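Local coordinates for periplasmic binding protein (Xylanimonas cellulosilytica, PDB 4MX8) that probably binds an iron complex such as a ferric siderophore outside the cell membrane and passes it to an ABC transporter for uptake, at residues A[52-57]-A[91-96]; A[76-81]-A[299-304]; A[253-258]-A[292-297]; A[285-290]-A[306-311]. All blocks are in the same frame, centred on the assembly; numbering follows the deposited sequence.

Interaction 1 (A[52-57]-A[91-96]); sequences FDMAAL and GTLFEA
A strand-to-helix turn in the N-terminal lobe carries this contact: residues 52-57 lead from strand 49-51 into helix 54-62, and the loop 91-96, between strand 87-89 and helix 98-104, packs beside them. The Phe52 ring makes most of the contact. Its CG stands anti to the carbonyl carbon (chi1 -73°), which sends the ring into the backbone curve of the loop. Phe52 CD1 meets Thr92 O at 3.4 Å, the oxygen lying at the ring edge and in its plane. CE1 of Phe52 lies 3.7 Å from Glu95 O, and Phe52 CZ is 3.6 Å from Ala96 CB. The loop is closed on itself by Thr92 N donating to Glu95 O at 2.8 Å and by an ST turn in which Thr92 OG1 accepts from Phe94 N. In this class III binding-protein fold, a lobe is built of strands alternating with helices, and here Ile101 and Val111 also touch the Phe52 ring. An alanine at Phe52 would remove the ring and would probably take packing away from Ala96 and from the carbonyls of Thr92 and Glu95, loosening the loop. At the first residue of the helix, Met54, present as selenomethionine, bends at chi2 and chi3 and crosses Leu93 at about a right angle, with Met54 CG 4.2 Å from Leu93 CD2. One water bridges the two backbones, 2.8 Å from Phe52 O and 2.9 Å from Leu93 O. Asp53 N-caps the helix through a weak bond from Ala56 N to its OD2.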
loop_
_atom_site.group_PDB
_atom_site.type_symbol
_atom_site.label_atom_id
_atom_site.label_comp_id
_atom_site.label_asym_id
_atom_site.label_seq_id
_atom_site.Cartn_x
_atom_site.Cartn_y
_atom_site.Cartn_z
ATOM N N PHE A 52 -4.542 -5.697 11.698
ATOM C CA PHE A 52 -3.429 -4.758 11.846
ATOM C C PHE A 52 -2.958 -4.125 10.527
ATOM O O PHE A 52 -2.292 -3.094 10.536
ATOM C CB PHE A 52 -2.221 -5.436 12.511
ATOM C CG PHE A 52 -2.392 -5.704 13.985
ATOM C CD1 PHE A 52 -1.931 -4.807 14.929
ATOM C CD2 PHE A 52 -2.995 -6.875 14.429
ATOM C CE1 PHE A 52 -2.078 -5.070 16.299
ATOM C CE2 PHE A 52 -3.141 -7.143 15.795
ATOM C CZ PHE A 52 -2.685 -6.240 16.727
ATOM N N ASP A 53 -3.268 -4.767 9.402
ATOM C CA ASP A 53 -2.833 -4.315 8.069
ATOM C C ASP A 53 -3.971 -3.521 7.414
ATOM O O ASP A 53 -5.027 -4.080 7.098
ATOM C CB ASP A 53 -2.427 -5.529 7.211
ATOM C CG ASP A 53 -2.090 -5.162 5.758
ATOM O OD1 ASP A 53 -1.296 -4.216 5.535
ATOM O OD2 ASP A 53 -2.610 -5.845 4.831
HETATM N N MSE A 54 -3.766 -2.218 7.236
HETATM C CA MSE A 54 -4.831 -1.340 6.743
HETATM C C MSE A 54 -5.402 -1.792 5.394
HETATM O O MSE A 54 -6.560 -1.520 5.072
HETATM C CB MSE A 54 -4.362 0.124 6.687
HETATM C CG MSE A 54 -3.992 0.757 8.040
HETATM SE SE MSE A 54 -5.345 0.562 9.427
HETATM C CE MSE A 54 -4.920 -1.190 10.126
ATOM N N ALA A 55 -4.597 -2.499 4.612
ATOM C CA ALA A 55 -5.073 -2.909 3.312
ATOM C C ALA A 55 -6.060 -4.055 3.467
ATOM O O ALA A 55 -7.046 -4.140 2.728
ATOM C CB ALA A 55 -3.935 -3.284 2.434
ATOM N N ALA A 56 -5.813 -4.938 4.429
ATOM C CA ALA A 56 -6.816 -5.960 4.738
ATOM C C ALA A 56 -8.050 -5.335 5.362
ATOM O O ALA A 56 -9.160 -5.779 5.093
ATOM C CB ALA A 56 -6.263 -7.009 5.643
ATOM N N LEU A 57 -7.855 -4.316 6.202
ATOM C CA LEU A 57 -8.993 -3.612 6.798
ATOM C C LEU A 57 -9.846 -3.043 5.674
ATOM O O LEU A 57 -11.055 -3.231 5.657
ATOM C CB LEU A 57 -8.548 -2.506 7.765
ATOM C CG LEU A 57 -9.653 -1.857 8.621
ATOM C CD1 LEU A 57 -9.070 -1.354 9.913
ATOM C CD2 LEU A 57 -10.370 -0.707 7.923
ATOM N N GLY A 91 -3.400 -2.223 19.317
ATOM C CA GLY A 91 -1.975 -1.939 19.310
ATOM C C GLY A 91 -1.618 -0.790 18.388
ATOM O O GLY A 91 -2.285 0.244 18.406
ATOM N N THR A 92 -0.556 -0.970 17.602
ATOM C CA THR A 92 -0.188 -0.029 16.539
ATOM C C THR A 92 0.120 -0.841 15.287
ATOM O O THR A 92 -0.050 -2.055 15.288
ATOM C CB THR A 92 1.058 0.757 16.882
ATOM O OG1 THR A 92 2.165 -0.149 16.884
ATOM C CG2 THR A 92 0.921 1.436 18.242
ATOM N N LEU A 93 0.595 -0.183 14.232
ATOM C CA LEU A 93 0.871 -0.877 12.972
ATOM C C LEU A 93 2.006 -1.889 13.113
ATOM O O LEU A 93 2.190 -2.731 12.246
ATOM C CB LEU A 93 1.244 0.122 11.881
ATOM C CG LEU A 93 0.156 1.112 11.467
ATOM C CD1 LEU A 93 0.684 2.107 10.447
ATOM C CD2 LEU A 93 -1.039 0.349 10.930
ATOM N N PHE A 94 2.753 -1.790 14.212
ATOM C CA PHE A 94 3.981 -2.547 14.409
ATOM C C PHE A 94 3.925 -3.485 15.608
ATOM O O PHE A 94 4.781 -4.366 15.758
ATOM C CB PHE A 94 5.136 -1.598 14.689
ATOM C CG PHE A 94 5.521 -0.733 13.542
ATOM C CD1 PHE A 94 6.225 -1.242 12.473
ATOM C CD2 PHE A 94 5.237 0.612 13.561
ATOM C CE1 PHE A 94 6.611 -0.416 11.423
ATOM C CE2 PHE A 94 5.628 1.440 12.517
ATOM C CZ PHE A 94 6.314 0.930 11.450
ATOM N N GLU A 95 2.953 -3.269 16.485
ATOM C CA GLU A 95 3.001 -3.877 17.801
ATOM C C GLU A 95 1.614 -4.229 18.303
ATOM O O GLU A 95 0.662 -3.467 18.119
ATOM C CB GLU A 95 3.674 -2.906 18.768
ATOM C CG GLU A 95 4.198 -3.549 20.031
ATOM C CD GLU A 95 5.034 -2.600 20.869
ATOM O OE1 GLU A 95 5.055 -1.386 20.550
ATOM O OE2 GLU A 95 5.666 -3.075 21.846
ATOM N N ALA A 96 1.494 -5.379 18.954
ATOM C CA ALA A 96 0.196 -5.838 19.440
ATOM C C ALA A 96 0.063 -5.773 20.964
ATOM O O ALA A 96 0.991 -6.129 21.689
ATOM C CB ALA A 96 -0.060 -7.257 18.951
HETATM O O HOH W 1 0.481 -3.422 10.072
#

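Interaction 2 (A[76-81]-A[299-304]); sequences PDYLEE and VETTRI
A short, weakly bonded helix about residues 77-80 faces the first turns of the regular helix 299-309, with Leu79 CA and Glu300 CA 8.2 Å apart. Side chains therefore span the gap, chiefly that of Tyr78. Its CG sits in the crowded position between backbone N and carbonyl carbon (chi1 71°), and the ring reaches across to the helix. There Tyr78 OH donates to Thr301 OG1 at 2.6 Å, the acceptor lying in the ring plane at its edge. Thr301 OG1 is also bonded to Asp58 OD2, so the threonine hydroxyl relays between the tyrosine and helix 54-62. One turn on, Ile304 presses its CD1 methyl over the middle of the Tyr78 ring, 3.5 Å from the centroid and only 7° off the normal, a well-centred CH-pi contact. Thus one face and the hydroxyl of the ring meet residues three apart on the same helix. Along that helix, in the conformer described, Glu300 OE2 and Arg303 NH1 form a salt bridge at 3.1 Å, and Arg303 NE pairs with Glu164 of helix 155-179. Helix 299-309 thereby joins segment 76-81 to the long helix 155-179, and a long helix linking two alpha/beta lobes is the hallmark of class III solute-binding proteins.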
loop_
_atom_site.group_PDB
_atom_site.type_symbol
_atom_site.label_atom_id
_atom_site.label_comp_id
_atom_site.label_asym_id
_atom_site.label_seq_id
_atom_site.Cartn_x
_atom_site.Cartn_y
_atom_site.Cartn_z
ATOM N N PRO A 76 -6.812 5.179 8.715
ATOM C CA PRO A 76 -7.010 6.358 7.859
ATOM C C PRO A 76 -8.465 6.749 7.895
ATOM O O PRO A 76 -9.312 5.875 8.047
ATOM C CB PRO A 76 -6.668 5.838 6.464
ATOM C CG PRO A 76 -5.778 4.689 6.709
ATOM C CD PRO A 76 -6.314 4.032 7.947
ATOM N N ASP A 77 -8.760 8.031 7.762
ATOM C CA ASP A 77 -10.140 8.487 7.871
ATOM C C ASP A 77 -11.060 7.792 6.867
ATOM O O ASP A 77 -12.203 7.477 7.182
ATOM C CB ASP A 77 -10.222 10.009 7.728
ATOM C CG ASP A 77 -9.210 10.564 6.729
ATOM O OD1 ASP A 77 -8.880 9.871 5.723
ATOM O OD2 ASP A 77 -8.749 11.708 6.965
ATOM N N TYR A 78 -10.560 7.515 5.669
ATOM C CA TYR A 78 -11.411 6.897 4.661
ATOM C C TYR A 78 -11.780 5.448 4.949
ATOM O O TYR A 78 -12.659 4.894 4.292
ATOM C CB TYR A 78 -10.841 7.076 3.250
ATOM C CG TYR A 78 -9.596 6.298 2.895
ATOM C CD1 TYR A 78 -9.686 5.011 2.387
ATOM C CD2 TYR A 78 -8.337 6.864 3.003
ATOM C CE1 TYR A 78 -8.561 4.292 2.034
ATOM C CE2 TYR A 78 -7.196 6.143 2.648
ATOM C CZ TYR A 78 -7.326 4.860 2.164
ATOM O OH TYR A 78 -6.235 4.118 1.801
ATOM N N LEU A 79 -11.112 4.842 5.931
ATOM C CA LEU A 79 -11.419 3.470 6.347
ATOM C C LEU A 79 -12.087 3.424 7.718
ATOM O O LEU A 79 -12.536 2.367 8.159
ATOM C CB LEU A 79 -10.165 2.608 6.360
ATOM C CG LEU A 79 -9.481 2.461 5.009
ATOM C CD1 LEU A 79 -8.251 1.596 5.151
ATOM C CD2 LEU A 79 -10.443 1.867 4.018
ATOM N N GLU A 80 -12.161 4.577 8.377
ATOM C CA GLU A 80 -12.691 4.665 9.729
ATOM C C GLU A 80 -14.086 4.070 9.823
ATOM O O GLU A 80 -14.438 3.450 10.827
ATOM C CB GLU A 80 -12.714 6.119 10.187
ATOM C CG GLU A 80 -12.496 6.298 11.670
ATOM C CD GLU A 80 -11.723 7.570 12.016
ATOM O OE1 GLU A 80 -10.493 7.621 11.745
ATOM O OE2 GLU A 80 -12.351 8.507 12.572
ATOM N N GLU A 81 -14.866 4.236 8.759
ATOM C CA GLU A 81 -16.263 3.787 8.737
ATOM C C GLU A 81 -16.445 2.285 8.891
ATOM O O GLU A 81 -17.510 1.830 9.283
ATOM C CB GLU A 81 -16.962 4.245 7.457
ATOM C CG GLU A 81 -16.695 3.371 6.254
ATOM C CD GLU A 81 -17.250 3.959 4.969
ATOM O OE1 GLU A 81 -18.249 3.402 4.443
ATOM O OE2 GLU A 81 -16.674 4.970 4.493
ATOM N N VAL A 299 -9.155 -2.464 -1.620
ATOM C CA VAL A 299 -10.099 -2.022 -2.635
ATOM C C VAL A 299 -10.267 -0.497 -2.716
ATOM O O VAL A 299 -10.033 0.095 -3.765
ATOM C CB VAL A 299 -11.462 -2.711 -2.463
ATOM C CG1 VAL A 299 -12.452 -2.180 -3.492
ATOM C CG2 VAL A 299 -11.301 -4.229 -2.588
ATOM N N GLU A 300 -10.659 0.142 -1.619
ATOM C CA GLU A 300 -10.854 1.591 -1.646
ATOM C C GLU A 300 -9.557 2.347 -1.925
ATOM O O GLU A 300 -9.559 3.367 -2.617
ATOM C CB GLU A 300 -11.484 2.088 -0.346
ATOM C CG GLU A 300 -12.900 2.625 -0.514
ATOM C CD GLU A 300 -13.015 3.747 -1.554
ATOM O OE1 GLU A 300 -12.091 4.600 -1.653
ATOM O OE2 GLU A 300 -14.051 3.773 -2.264
ATOM N N THR A 301 -8.459 1.838 -1.379
ATOM C CA THR A 301 -7.147 2.408 -1.629
ATOM C C THR A 301 -6.783 2.385 -3.121
ATOM O O THR A 301 -6.283 3.379 -3.661
ATOM C CB THR A 301 -6.095 1.642 -0.812
ATOM O OG1 THR A 301 -6.384 1.812 0.581
ATOM C CG2 THR A 301 -4.682 2.139 -1.098
ATOM N N THR A 302 -7.046 1.262 -3.787
ATOM C CA THR A 302 -6.735 1.155 -5.211
ATOM C C THR A 302 -7.583 2.137 -6.019
ATOM O O THR A 302 -7.126 2.680 -7.023
ATOM C CB THR A 302 -6.941 -0.277 -5.762
ATOM O OG1 THR A 302 -6.155 -1.201 -5.009
ATOM C CG2 THR A 302 -6.499 -0.360 -7.193
ATOM N N ARG A 303 -8.817 2.372 -5.584
ATOM C CA ARG A 303 -9.644 3.372 -6.246
ATOM C C ARG A 303 -8.995 4.748 -6.073
ATOM O O ARG A 303 -8.923 5.517 -7.027
ATOM C CB ARG A 303 -11.075 3.396 -5.695
ATOM C CG ARG A 303 -11.843 2.090 -5.754
ATOM C CD ARG A 303 -13.288 2.302 -5.292
ATOM N NE ARG A 303 -14.124 1.100 -5.381
ATOM C CZ ARG A 303 -14.563 0.421 -4.325
ATOM N NH1 ARG A 303 -14.242 0.830 -3.105
ATOM N NH2 ARG A 303 -15.328 -0.657 -4.481
ATOM N N ILE A 304 -8.524 5.056 -4.858
ATOM C CA ILE A 304 -7.847 6.326 -4.610
ATOM C C ILE A 304 -6.626 6.460 -5.523
ATOM O O ILE A 304 -6.394 7.509 -6.107
ATOM C CB ILE A 304 -7.431 6.489 -3.138
ATOM C CG1 ILE A 304 -8.653 6.621 -2.253
ATOM C CG2 ILE A 304 -6.559 7.706 -2.934
ATOM C CD1 ILE A 304 -8.304 6.610 -0.797
#

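Interaction 3 (A[253-258]-A[292-297]); sequences DAATGA and WYIVFG
Every direct contact here between segments 253-258 and 292-297 is van der Waals in kind. The backbones come close, with Ala255 CA 6.7 Å from Ile294 CA. Ala255 points its methyl at the other helix, setting Ala255 CB 3.9 Å from Ile294 CG1. The same methyl also reaches the ring of Tyr293, at 4.2 Å from Ala255 CB to Tyr293 CD2. Tyr293 holds its CG anti to the backbone N (chi1 177°), and its ring runs obliquely past Thr256, whose CG2 touches Tyr293 CE2 at 3.6 Å. Ile294 CG1 also lies 3.7 Å from the backbone oxygen Ala255 O. These two short helices, 252-256 and 289-295, each follow one of the neighbouring parallel strands 246-251 and 284-287, so the contact joins adjacent strand-to-helix turns of the C-terminal lobe's alpha/beta fold. Thr256 OG1 bonds to Arg252 O of its own helix, leaving the methyl turned toward the tyrosine. Tyr293 O and Ile294 O take hydrogen bonds from NH1 and NH2 of Arg114, which ties the end of helix 289-295 to the N-terminal half of the chain. Phe296, with positive phi, leaves helical geometry, and its ring makes a cation-pi contact with Arg208.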
loop_
_atom_site.group_PDB
_atom_site.type_symbol
_atom_site.label_atom_id
_atom_site.label_comp_id
_atom_site.label_asym_id
_atom_site.label_seq_id
_atom_site.Cartn_x
_atom_site.Cartn_y
_atom_site.Cartn_z
ATOM N N ASP A 253 6.515 12.344 4.503
ATOM C CA ASP A 253 6.401 12.986 5.809
ATOM C C ASP A 253 4.962 13.336 6.155
ATOM O O ASP A 253 4.596 13.412 7.330
ATOM C CB ASP A 253 7.292 14.233 5.898
ATOM C CG ASP A 253 8.741 13.890 6.198
ATOM O OD1 ASP A 253 9.018 12.734 6.593
ATOM O OD2 ASP A 253 9.603 14.776 6.040
ATOM N N ALA A 254 4.150 13.554 5.127
ATOM C CA ALA A 254 2.746 13.855 5.333
ATOM C C ALA A 254 2.041 12.648 5.938
ATOM O O ALA A 254 1.156 12.792 6.778
ATOM C CB ALA A 254 2.109 14.231 4.039
ATOM N N ALA A 255 2.470 11.459 5.522
ATOM C CA ALA A 255 1.773 10.216 5.822
ATOM C C ALA A 255 2.146 9.641 7.174
ATOM O O ALA A 255 1.366 8.913 7.778
ATOM C CB ALA A 255 2.061 9.200 4.748
ATOM N N THR A 256 3.338 9.971 7.644
ATOM C CA THR A 256 3.884 9.346 8.831
ATOM C C THR A 256 3.775 10.231 10.062
ATOM O O THR A 256 4.082 9.799 11.179
ATOM C CB THR A 256 5.345 9.017 8.623
ATOM O OG1 THR A 256 6.037 10.214 8.223
ATOM C CG2 THR A 256 5.489 7.950 7.557
ATOM N N GLY A 257 3.350 11.472 9.867
ATOM C CA GLY A 257 3.178 12.365 10.999
ATOM C C GLY A 257 4.487 12.929 11.510
ATOM O O GLY A 257 4.616 13.274 12.690
ATOM N N ALA A 258 5.450 13.025 10.598
ATOM C CA ALA A 258 6.748 13.627 10.852
ATOM C C ALA A 258 6.591 15.084 11.225
ATOM O O ALA A 258 6.003 15.856 10.477
ATOM C CB ALA A 258 7.611 13.506 9.628
ATOM N N TRP A 292 -0.835 5.730 -0.983
ATOM C CA TRP A 292 0.339 5.179 -1.633
ATOM C C TRP A 292 1.454 4.706 -0.699
ATOM O O TRP A 292 2.269 3.879 -1.089
ATOM C CB TRP A 292 0.903 6.158 -2.647
ATOM C CG TRP A 292 0.010 6.428 -3.806
ATOM C CD1 TRP A 292 -1.077 7.250 -3.822
ATOM C CD2 TRP A 292 0.140 5.901 -5.135
ATOM N NE1 TRP A 292 -1.637 7.261 -5.073
ATOM C CE2 TRP A 292 -0.912 6.443 -5.901
ATOM C CE3 TRP A 292 1.042 5.022 -5.748
ATOM C CZ2 TRP A 292 -1.087 6.144 -7.256
ATOM C CZ3 TRP A 292 0.872 4.723 -7.085
ATOM C CH2 TRP A 292 -0.191 5.289 -7.829
ATOM N N TYR A 293 1.519 5.209 0.525
ATOM C CA TYR A 293 2.638 4.825 1.374
ATOM C C TYR A 293 2.267 4.031 2.630
ATOM O O TYR A 293 2.984 3.111 3.011
ATOM C CB TYR A 293 3.464 6.043 1.741
ATOM C CG TYR A 293 4.611 5.741 2.677
ATOM C CD1 TYR A 293 5.827 5.340 2.190
ATOM C CD2 TYR A 293 4.470 5.854 4.049
ATOM C CE1 TYR A 293 6.864 5.066 3.030
ATOM C CE2 TYR A 293 5.505 5.567 4.894
ATOM C CZ TYR A 293 6.705 5.184 4.378
ATOM O OH TYR A 293 7.763 4.911 5.211
ATOM N N ILE A 294 1.170 4.378 3.292
ATOM C CA ILE A 294 0.805 3.673 4.537
ATOM C C ILE A 294 0.011 2.399 4.275
ATOM O O ILE A 294 0.401 1.322 4.699
ATOM C CB ILE A 294 0.011 4.569 5.515
ATOM C CG1 ILE A 294 0.902 5.693 6.034
ATOM C CG2 ILE A 294 -0.544 3.744 6.648
ATOM C CD1 ILE A 294 2.027 5.211 6.887
ATOM N N VAL A 295 -1.097 2.540 3.561
ATOM C CA VAL A 295 -1.982 1.421 3.266
ATOM C C VAL A 295 -1.450 0.509 2.162
ATOM O O VAL A 295 -1.219 -0.693 2.392
ATOM C CB VAL A 295 -3.365 1.923 2.847
ATOM C CG1 VAL A 295 -4.276 0.758 2.612
ATOM C CG2 VAL A 295 -3.923 2.848 3.917
ATOM N N PHE A 296 -1.201 1.106 0.995
ATOM C CA PHE A 296 -0.701 0.436 -0.222
ATOM C C PHE A 296 -1.291 -0.954 -0.533
ATOM O O PHE A 296 -0.604 -1.968 -0.523
ATOM C CB PHE A 296 0.844 0.495 -0.337
ATOM C CG PHE A 296 1.587 -0.448 0.588
ATOM C CD1 PHE A 296 1.711 -0.181 1.947
ATOM C CD2 PHE A 296 2.205 -1.580 0.084
ATOM C CE1 PHE A 296 2.404 -1.048 2.786
ATOM C CE2 PHE A 296 2.894 -2.446 0.919
ATOM C CZ PHE A 296 2.998 -2.176 2.267
ATOM N N GLY A 297 -2.580 -0.977 -0.837
ATOM C CA GLY A 297 -3.281 -2.219 -1.096
ATOM C C GLY A 297 -4.697 -2.047 -0.595
ATOM O O GLY A 297 -4.970 -1.128 0.164
#

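Interaction 4 (A[285-290]-A[306-311]); sequences LYLNPT and IDDVLQ
Two polar side chains of residues 306-311, Asp308 and Gln311, reach over to the backbone where strand 284-287 gives way to helix 289-295. Asp308 has CG anti to the carbonyl carbon (chi1 -82°), which brings its OD2 to Asn288 N at 2.8 Å. The bond is fairly straight, 158° at the hydrogen, though the donor approaches from above the carboxylate plane. Trp292 NE1 is a second donor to Asp308 OD2, so this oxygen is gripped by two N-H groups. Asn288 itself N-caps the following helix, its OD1 accepting from Ala291 N. Gln311 extends beyond CG and turns its amide back, so that NE2 donates to Asp308 O at 2.8 Å, in the carbonyl plane on a lone pair. That carbonyl also receives Gln311 N at 3.2 Å. Gln311 NE2 spends a weak, long bond on Tyr286 O at 3.3 Å. Apolar carbons fill in beside these bonds: Leu285 CD2 lies 3.6 Å from Gln311 CB, and Leu287 CD2 is 3.7 Å from Asp308 CB. An alanine at Asp308 would take away the carboxylate and would probably leave Asn288 N and Trp292 NE1 without this shared acceptor, weakening the hold on the turn. Strand 284-287 is an edge strand of its sheet within this chain, hydrogen-bonded to strand 246-251, while helix 299-309 packs by Ile306 and Val309 against the long helix 155-179.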
loop_
_atom_site.group_PDB
_atom_site.type_symbol
_atom_site.label_atom_id
_atom_site.label_comp_id
_atom_site.label_asym_id
_atom_site.label_seq_id
_atom_site.Cartn_x
_atom_site.Cartn_y
_atom_site.Cartn_z
ATOM N N LEU A 285 2.333 15.898 -10.358
ATOM C CA LEU A 285 1.125 15.316 -9.782
ATOM C C LEU A 285 1.417 14.769 -8.400
ATOM O O LEU A 285 2.383 14.020 -8.224
ATOM C CB LEU A 285 0.619 14.177 -10.664
ATOM C CG LEU A 285 0.504 14.577 -12.127
ATOM C CD1 LEU A 285 0.970 13.427 -12.941
ATOM C CD2 LEU A 285 -0.904 14.951 -12.481
ATOM N N TYR A 286 0.589 15.135 -7.423
ATOM C CA TYR A 286 0.782 14.631 -6.061
ATOM C C TYR A 286 -0.115 13.431 -5.741
ATOM O O TYR A 286 -1.329 13.454 -5.964
ATOM C CB TYR A 286 0.594 15.757 -5.052
ATOM C CG TYR A 286 1.669 16.804 -5.160
ATOM C CD1 TYR A 286 2.814 16.728 -4.378
ATOM C CD2 TYR A 286 1.560 17.853 -6.061
ATOM C CE1 TYR A 286 3.813 17.673 -4.478
ATOM C CE2 TYR A 286 2.552 18.805 -6.165
ATOM C CZ TYR A 286 3.674 18.705 -5.370
ATOM O OH TYR A 286 4.675 19.633 -5.479
ATOM N N LEU A 287 0.495 12.370 -5.236
ATOM C CA LEU A 287 -0.253 11.156 -4.938
ATOM C C LEU A 287 -0.649 11.143 -3.457
ATOM O O LEU A 287 0.008 11.780 -2.646
ATOM C CB LEU A 287 0.577 9.921 -5.297
ATOM C CG LEU A 287 1.097 9.804 -6.726
ATOM C CD1 LEU A 287 1.939 8.572 -6.817
ATOM C CD2 LEU A 287 -0.041 9.716 -7.708
ATOM N N ASN A 288 -1.722 10.430 -3.112
ATOM C CA ASN A 288 -2.236 10.409 -1.740
ATOM C C ASN A 288 -1.293 9.607 -0.843
ATOM O O ASN A 288 -1.249 8.365 -0.932
ATOM C CB ASN A 288 -3.637 9.786 -1.728
ATOM C CG ASN A 288 -4.290 9.797 -0.351
ATOM O OD1 ASN A 288 -3.634 9.665 0.680
ATOM N ND2 ASN A 288 -5.608 9.938 -0.338
ATOM N N PRO A 289 -0.553 10.311 0.040
ATOM C CA PRO A 289 0.491 9.758 0.904
ATOM C C PRO A 289 -0.010 8.566 1.691
ATOM O O PRO A 289 0.592 7.502 1.578
ATOM C CB PRO A 289 0.801 10.916 1.842
ATOM C CG PRO A 289 0.490 12.116 1.035
ATOM C CD PRO A 289 -0.742 11.744 0.285
ATOM N N THR A 290 -1.092 8.730 2.452
ATOM C CA THR A 290 -1.684 7.602 3.184
ATOM C C THR A 290 -1.997 6.415 2.275
ATOM O O THR A 290 -1.641 5.281 2.596
ATOM C CB THR A 290 -2.973 7.988 3.923
ATOM O OG1 THR A 290 -2.724 9.105 4.775
ATOM C CG2 THR A 290 -3.432 6.848 4.761
ATOM N N ILE A 306 -6.198 4.956 -8.489
ATOM C CA ILE A 306 -6.765 5.183 -9.815
ATOM C C ILE A 306 -7.167 6.653 -10.049
ATOM O O ILE A 306 -6.882 7.218 -11.101
ATOM C CB ILE A 306 -7.936 4.215 -10.104
ATOM C CG1 ILE A 306 -7.409 2.777 -10.168
ATOM C CG2 ILE A 306 -8.605 4.552 -11.399
ATOM C CD1 ILE A 306 -8.458 1.726 -9.968
ATOM N N ASP A 307 -7.795 7.289 -9.070
ATOM C CA ASP A 307 -8.158 8.693 -9.231
ATOM C C ASP A 307 -6.921 9.557 -9.278
ATOM O O ASP A 307 -6.863 10.533 -10.024
ATOM C CB ASP A 307 -9.099 9.162 -8.121
ATOM C CG ASP A 307 -10.562 8.884 -8.443
ATOM O OD1 ASP A 307 -10.840 8.016 -9.315
ATOM O OD2 ASP A 307 -11.434 9.540 -7.824
ATOM N N ASP A 308 -5.924 9.187 -8.487
ATOM C CA ASP A 308 -4.683 9.939 -8.441
ATOM C C ASP A 308 -3.988 9.898 -9.790
ATOM O O ASP A 308 -3.597 10.930 -10.314
ATOM C CB ASP A 308 -3.760 9.401 -7.346
ATOM C CG ASP A 308 -4.110 9.937 -5.968
ATOM O OD1 ASP A 308 -5.000 10.844 -5.859
ATOM O OD2 ASP A 308 -3.470 9.451 -4.997
ATOM N N VAL A 309 -3.840 8.705 -10.354
ATOM C CA VAL A 309 -3.181 8.592 -11.642
ATOM C C VAL A 309 -3.993 9.335 -12.708
ATOM O O VAL A 309 -3.425 10.052 -13.521
ATOM C CB VAL A 309 -2.926 7.119 -12.021
ATOM C CG1 VAL A 309 -2.405 7.000 -13.429
ATOM C CG2 VAL A 309 -1.945 6.492 -11.059
ATOM N N LEU A 310 -5.321 9.223 -12.670
ATOM C CA LEU A 310 -6.174 9.862 -13.687
ATOM C C LEU A 310 -6.046 11.384 -13.775
ATOM O O LEU A 310 -6.559 11.991 -14.707
ATOM C CB LEU A 310 -7.642 9.450 -13.530
ATOM C CG LEU A 310 -8.062 8.095 -14.120
ATOM C CD1 LEU A 310 -9.400 7.628 -13.586
ATOM C CD2 LEU A 310 -8.092 8.146 -15.619
ATOM N N GLN A 311 -5.357 11.997 -12.817
ATOM C CA GLN A 311 -5.069 13.425 -12.881
ATOM C C GLN A 311 -4.292 13.822 -14.132
ATOM O O GLN A 311 -4.446 14.952 -14.578
ATOM C CB GLN A 311 -4.263 13.890 -11.673
ATOM C CG GLN A 311 -4.920 13.729 -10.317
ATOM C CD GLN A 311 -3.974 14.097 -9.164
ATOM O OE1 GLN A 311 -3.881 15.270 -8.761
ATOM N NE2 GLN A 311 -3.265 13.095 -8.635
#

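Interactions 2 and 4 share helix 299-309, using its first and last turns, and both mix hydrogen bonds with apolar packing in partly buried surroundings. Interaction 1, also partly buried, has no direct hydrogen bond between its segments: a ring fills a loop and a water bridges two carbonyls. Interaction 3 is a surface contact, held by van der Waals contacts with no hydrogen bond between its segments. It shares helix 289-295 with interaction 4, and Trp292 NE1 of its segment meets Asp308 OD2 there. Val295 packs against Tyr78, Thr301 and Met54, bringing interactions 1, 2 and 3 together. Interactions 1 and 4 lie on opposite sides of the chain's centre, about 23 Å apart between centres.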